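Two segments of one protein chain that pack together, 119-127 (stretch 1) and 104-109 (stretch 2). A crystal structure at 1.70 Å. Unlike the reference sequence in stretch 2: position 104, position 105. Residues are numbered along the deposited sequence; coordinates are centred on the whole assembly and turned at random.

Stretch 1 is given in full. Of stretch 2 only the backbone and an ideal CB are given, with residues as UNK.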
ATOM      1  N   ALA A 119      -0.575  16.131  -1.596  1.00 23.37           N
ATOM      2  CA  ALA A 119      -1.757  16.720  -2.227  1.00 23.47           C
ATOM      3  C   ALA A 119      -2.911  16.834  -1.244  1.00 22.92           C
ATOM      4  O   ALA A 119      -2.887  16.241  -0.162  1.00 21.87           O
ATOM      5  CB  ALA A 119      -2.178  15.891  -3.438  1.00 23.07           C
ATOM      6  N   LEU A 120      -3.928  17.594  -1.640  1.00 23.46           N
ATOM      7  CA  LEU A 120      -5.099  17.816  -0.809  1.00 23.05           C
ATOM      8  C   LEU A 120      -6.369  17.580  -1.629  1.00 22.47           C
ATOM      9  O   LEU A 120      -6.502  18.107  -2.730  1.00 23.32           O
ATOM     10  CB  LEU A 120      -5.047  19.254  -0.270  1.00 24.62           C
ATOM     11  CG  LEU A 120      -6.168  19.879   0.560  1.00 25.85           C
ATOM     12  CD1 LEU A 120      -5.653  21.162   1.198  1.00 29.62           C
ATOM     13  CD2 LEU A 120      -7.345  20.197  -0.311  1.00 29.24           C
ATOM     14  N   LEU A 121      -7.288  16.778  -1.095  1.00 21.12           N
ATOM     15  CA  LEU A 121      -8.641  16.679  -1.644  1.00 21.44           C
ATOM     16  C   LEU A 121      -9.548  17.599  -0.831  1.00 21.93           C
ATOM     17  O   LEU A 121      -9.685  17.410   0.377  1.00 22.13           O
ATOM     18  CB  LEU A 121      -9.170  15.235  -1.574  1.00 19.76           C
ATOM     19  CG  LEU A 121     -10.648  15.003  -1.923  1.00 20.36           C
ATOM     20  CD1 LEU A 121     -10.890  15.155  -3.411  1.00 21.47           C
ATOM     21  CD2 LEU A 121     -11.133  13.639  -1.443  1.00 18.53           C
ATOM     22  N   ALA A 122     -10.142  18.596  -1.490  1.00 23.43           N
ATOM     23  CA  ALA A 122     -11.079  19.516  -0.848  1.00 24.16           C
ATOM     24  C   ALA A 122     -12.477  19.254  -1.380  1.00 24.75           C
ATOM     25  O   ALA A 122     -12.728  19.390  -2.576  1.00 25.65           O
ATOM     26  CB  ALA A 122     -10.675  20.970  -1.105  1.00 25.30           C
ATOM     27  N   VAL A 123     -13.379  18.850  -0.492  1.00 24.72           N
ATOM     28  CA  VAL A 123     -14.739  18.499  -0.904  1.00 25.37           C
ATOM     29  C   VAL A 123     -15.722  19.581  -0.483  1.00 26.88           C
ATOM     30  O   VAL A 123     -15.865  19.869   0.706  1.00 26.80           O
ATOM     31  CB  VAL A 123     -15.181  17.138  -0.332  1.00 24.46           C
ATOM     32  CG1 VAL A 123     -16.605  16.819  -0.779  1.00 24.99           C
ATOM     33  CG2 VAL A 123     -14.218  16.027  -0.762  1.00 23.88           C
ATOM     34  N   GLU A 124     -16.388  20.179  -1.470  1.00 28.38           N
ATOM     35  CA  GLU A 124     -17.413  21.181  -1.218  1.00 30.12           C
ATOM     36  C   GLU A 124     -18.797  20.558  -1.048  1.00 30.39           C
ATOM     37  O   GLU A 124     -19.605  21.050  -0.264  1.00 31.13           O
ATOM     38  CB  GLU A 124     -17.431  22.278  -2.292  1.00 31.90           C
ATOM     39  CG  GLU A 124     -16.665  21.978  -3.574  1.00 33.35           C
ATOM     40  CD  GLU A 124     -15.219  22.481  -3.563  1.00 35.38           C
ATOM     41  OE1 GLU A 124     -14.780  23.042  -2.531  1.00 37.88           O
ATOM     42  OE2 GLU A 124     -14.526  22.324  -4.602  1.00 30.79           O
ATOM     43  N   GLN A 125     -19.055  19.471  -1.774  1.00 30.11           N
ATOM     44  CA  GLN A 125     -20.354  18.805  -1.709  1.00 30.79           C
ATOM     45  C   GLN A 125     -20.266  17.290  -1.887  1.00 29.47           C
ATOM     46  O   GLN A 125     -19.724  16.784  -2.872  1.00 29.21           O
ATOM     47  CB  GLN A 125     -21.316  19.404  -2.743  1.00 32.74           C
ATOM     48  CG  GLN A 125     -22.764  18.907  -2.629  1.00 35.31           C
ATOM     49  CD  GLN A 125     -23.606  19.285  -3.829  1.00 38.66           C
ATOM     50  OE1 GLN A 125     -23.773  20.464  -4.141  1.00 41.44           O
ATOM     51  NE2 GLN A 125     -24.161  18.279  -4.502  1.00 40.51           N
ATOM     52  N   MET A 126     -20.816  16.577  -0.913  1.00 29.05           N
ATOM     53  CA  MET A 126     -21.078  15.147  -1.024  1.00 28.28           C
ATOM     54  C   MET A 126     -22.438  14.915  -0.377  1.00 29.28           C
ATOM     55  O   MET A 126     -22.823  15.676   0.512  1.00 29.42           O
ATOM     56  CB  MET A 126     -19.993  14.331  -0.313  1.00 26.68           C
ATOM     57  CG  MET A 126     -19.667  14.841   1.079  1.00 27.21           C
ATOM     58  SD  MET A 126     -18.315  13.951   1.865  1.00 25.50           S
ATOM     59  CE  MET A 126     -16.872  14.383   0.930  1.00 28.92           C
ATOM     60  N   PRO A 127     -23.182  13.889  -0.835  1.00 29.96           N
ATOM     61  CA  PRO A 127     -24.484  13.588  -0.240  1.00 31.74           C
ATOM     62  C   PRO A 127     -24.374  13.339   1.266  1.00 31.36           C
ATOM     63  O   PRO A 127     -23.432  12.699   1.720  1.00 29.98           O
ATOM     64  CB  PRO A 127     -24.917  12.305  -0.959  1.00 32.31           C
ATOM     65  CG  PRO A 127     -24.169  12.288  -2.229  1.00 31.48           C
ATOM     66  CD  PRO A 127     -22.884  13.026  -1.991  1.00 29.68           C
ATOM     67  N   UNK A 104     -16.210  22.777   1.406  1.00 32.75           N
ATOM     68  CA  UNK A 104     -16.098  23.108   2.819  1.00 32.23           C
ATOM     69  C   UNK A 104     -16.769  22.049   3.700  1.00 31.33           C
ATOM     70  O   UNK A 104     -17.199  22.342   4.819  1.00 32.06           O
ATOM     71  CB  UNK A 104     -16.715  24.482   3.086  1.00 32.23           C
ATOM     72  N   UNK A 105     -16.846  20.822   3.185  1.00 29.88           N
ATOM     73  CA  UNK A 105     -17.414  19.689   3.918  1.00 28.98           C
ATOM     74  C   UNK A 105     -16.333  18.783   4.507  1.00 27.47           C
ATOM     75  O   UNK A 105     -16.362  18.464   5.698  1.00 27.34           O
ATOM     76  CB  UNK A 105     -18.324  18.874   2.997  1.00 28.98           C
ATOM     77  N   UNK A 106     -15.402  18.348   3.661  1.00 26.19           N
ATOM     78  CA  UNK A 106     -14.311  17.460   4.073  1.00 24.91           C
ATOM     79  C   UNK A 106     -13.023  17.864   3.366  1.00 24.17           C
ATOM     80  O   UNK A 106     -13.035  18.226   2.182  1.00 24.58           O
ATOM     81  CB  UNK A 106     -14.652  15.999   3.770  1.00 24.91           C
ATOM     82  N   UNK A 107     -11.920  17.814   4.109  1.00 23.18           N
ATOM     83  CA  UNK A 107     -10.588  17.899   3.531  1.00 22.45           C
ATOM     84  C   UNK A 107      -9.820  16.610   3.780  1.00 20.73           C
ATOM     85  O   UNK A 107      -9.733  16.149   4.921  1.00 20.10           O
ATOM     86  CB  UNK A 107      -9.826  19.095   4.106  1.00 22.45           C
ATOM     87  N   UNK A 108      -9.270  16.032   2.713  1.00 19.70           N
ATOM     88  CA  UNK A 108      -8.504  14.785   2.828  1.00 18.58           C
ATOM     89  C   UNK A 108      -7.083  14.990   2.286  1.00 18.94           C
ATOM     90  O   UNK A 108      -6.904  15.226   1.090  1.00 19.35           O
ATOM     91  CB  UNK A 108      -9.204  13.651   2.077  1.00 18.58           C
ATOM     92  N   UNK A 109      -6.067  14.903   3.165  1.00 18.85           N
ATOM     93  CA  UNK A 109      -4.712  15.035   2.656  1.00 19.24           C
ATOM     94  C   UNK A 109      -4.241  13.700   2.089  1.00 18.33           C
ATOM     95  O   UNK A 109      -4.649  12.641   2.579  1.00 17.51           O
ATOM     96  CB  UNK A 109      -3.765  15.520   3.755  1.00 19.24           C
TER

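The two stretches run antiparallel, their strand axes 165° apart and 4.6 Å at closest approach, so the backbone fixes much of the pairing before any side chain is chosen.

Position 104 sits where stretch 2 enters the contact. Its N lies 3.0 Å from Val123 O and donates a hydrogen bond to it, but its CA-to-CB bond points away, and the ideal CB stays 5.3 Å from Val123 O. Stretch 1 therefore asks for little beyond a free backbone NH, and many side chains would do. The deposited residue is Ala104, where the reference sequence has Leu; it acts here through its backbone, the bond to Val123 O and a close approach of its N to Glu124 CA at 3.3 Å, while its methyl points away.

Position 105 is tighter. Its N also donates a hydrogen bond to Val123 O, at 2.8 Å. Its CB points toward stretch 1, the ideal CB lying 3.5 Å from Val123 O, 4.1 Å from Glu124 O and 4.7 Å from Met126 CG. Phi and psi of -101° and -53° depart from the extended strand that follows. A small residue fits directly; a longer one might reach these carbonyls or the Met126 side chain, and a donor might find an acceptor there. The residue is Ala105, in place of the reference Gln, and its methyl lies against the carbonyl edge at the corner where the chain turns at Glu124.

Position 106 opens the strand as a hydrogen-bonded pair with Val123. Val123 N donates to the O of 106 at 2.8 Å, while the return bond, from the N of 106 to Val123 O, is weak at 3.4 Å. That carbonyl thus receives three NH groups in succession. The CB shares a face with Val123, and its ideal position is 4.0 Å from Met126 CE and 4.3 Å from Val123 CB. A branched or medium apolar residue suits such a surface, Val, Ile or Leu among them. Val106, chi1 t, is deposited: its CG2 comes 3.7 Å from Met126 CE.

Position 107 turns to the other face, beside Ala122 in a non-hydrogen-bonded pair. Its CA makes a CA-H...O contact with Leu121 O at 3.3 Å. Ala122 offers only a methyl, leaving room for Ala, Ser, Cys, Val or something larger. Cys107, chi1 m, brings its SG to 4.5 Å from Ala122 CA.

Position 108 returns to the face of Val123 and pairs with Leu121 through two short bonds: Leu121 N to the O of 108 and the N of 108 to Leu121 O, both 2.7 Å. With the ideal CB 4.0 Å from Leu121 CB, a beta-branched or other apolar side chain is favoured. Val108, chi1 t, places CG2 3.8 Å from Leu121 CD2.

Position 109 pairs with Leu120 without hydrogen bonds, so its nitrogen owes stretch 1 no proton. Phi of -82° admits proline as well as ordinary strand residues. Pro109 is deposited, and its CA approaches Ala119 O at 3.6 Å in a CA-H...O contact.

Stretch 2 (104-109) AAVCVP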
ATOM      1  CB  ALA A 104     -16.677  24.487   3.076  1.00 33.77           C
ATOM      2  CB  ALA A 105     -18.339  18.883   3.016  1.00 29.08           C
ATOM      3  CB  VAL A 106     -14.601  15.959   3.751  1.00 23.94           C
ATOM      4  CG1 VAL A 106     -13.477  15.062   4.280  1.00 23.63           C
ATOM      5  CG2 VAL A 106     -15.908  15.506   4.344  1.00 25.58           C
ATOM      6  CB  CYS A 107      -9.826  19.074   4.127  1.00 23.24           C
ATOM      7  SG  CYS A 107     -10.293  20.625   3.412  1.00 27.19           S
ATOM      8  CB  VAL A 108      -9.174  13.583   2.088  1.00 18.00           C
ATOM      9  CG1 VAL A 108      -8.551  12.270   2.539  1.00 16.91           C
ATOM     10  CG2 VAL A 108     -10.684  13.544   2.332  1.00 17.40           C
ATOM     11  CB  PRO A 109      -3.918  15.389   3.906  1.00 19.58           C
ATOM     12  CG  PRO A 109      -4.612  14.620   4.990  1.00 19.34           C
ATOM     13  CD  PRO A 109      -6.080  14.581   4.605  1.00 18.99           C
TER
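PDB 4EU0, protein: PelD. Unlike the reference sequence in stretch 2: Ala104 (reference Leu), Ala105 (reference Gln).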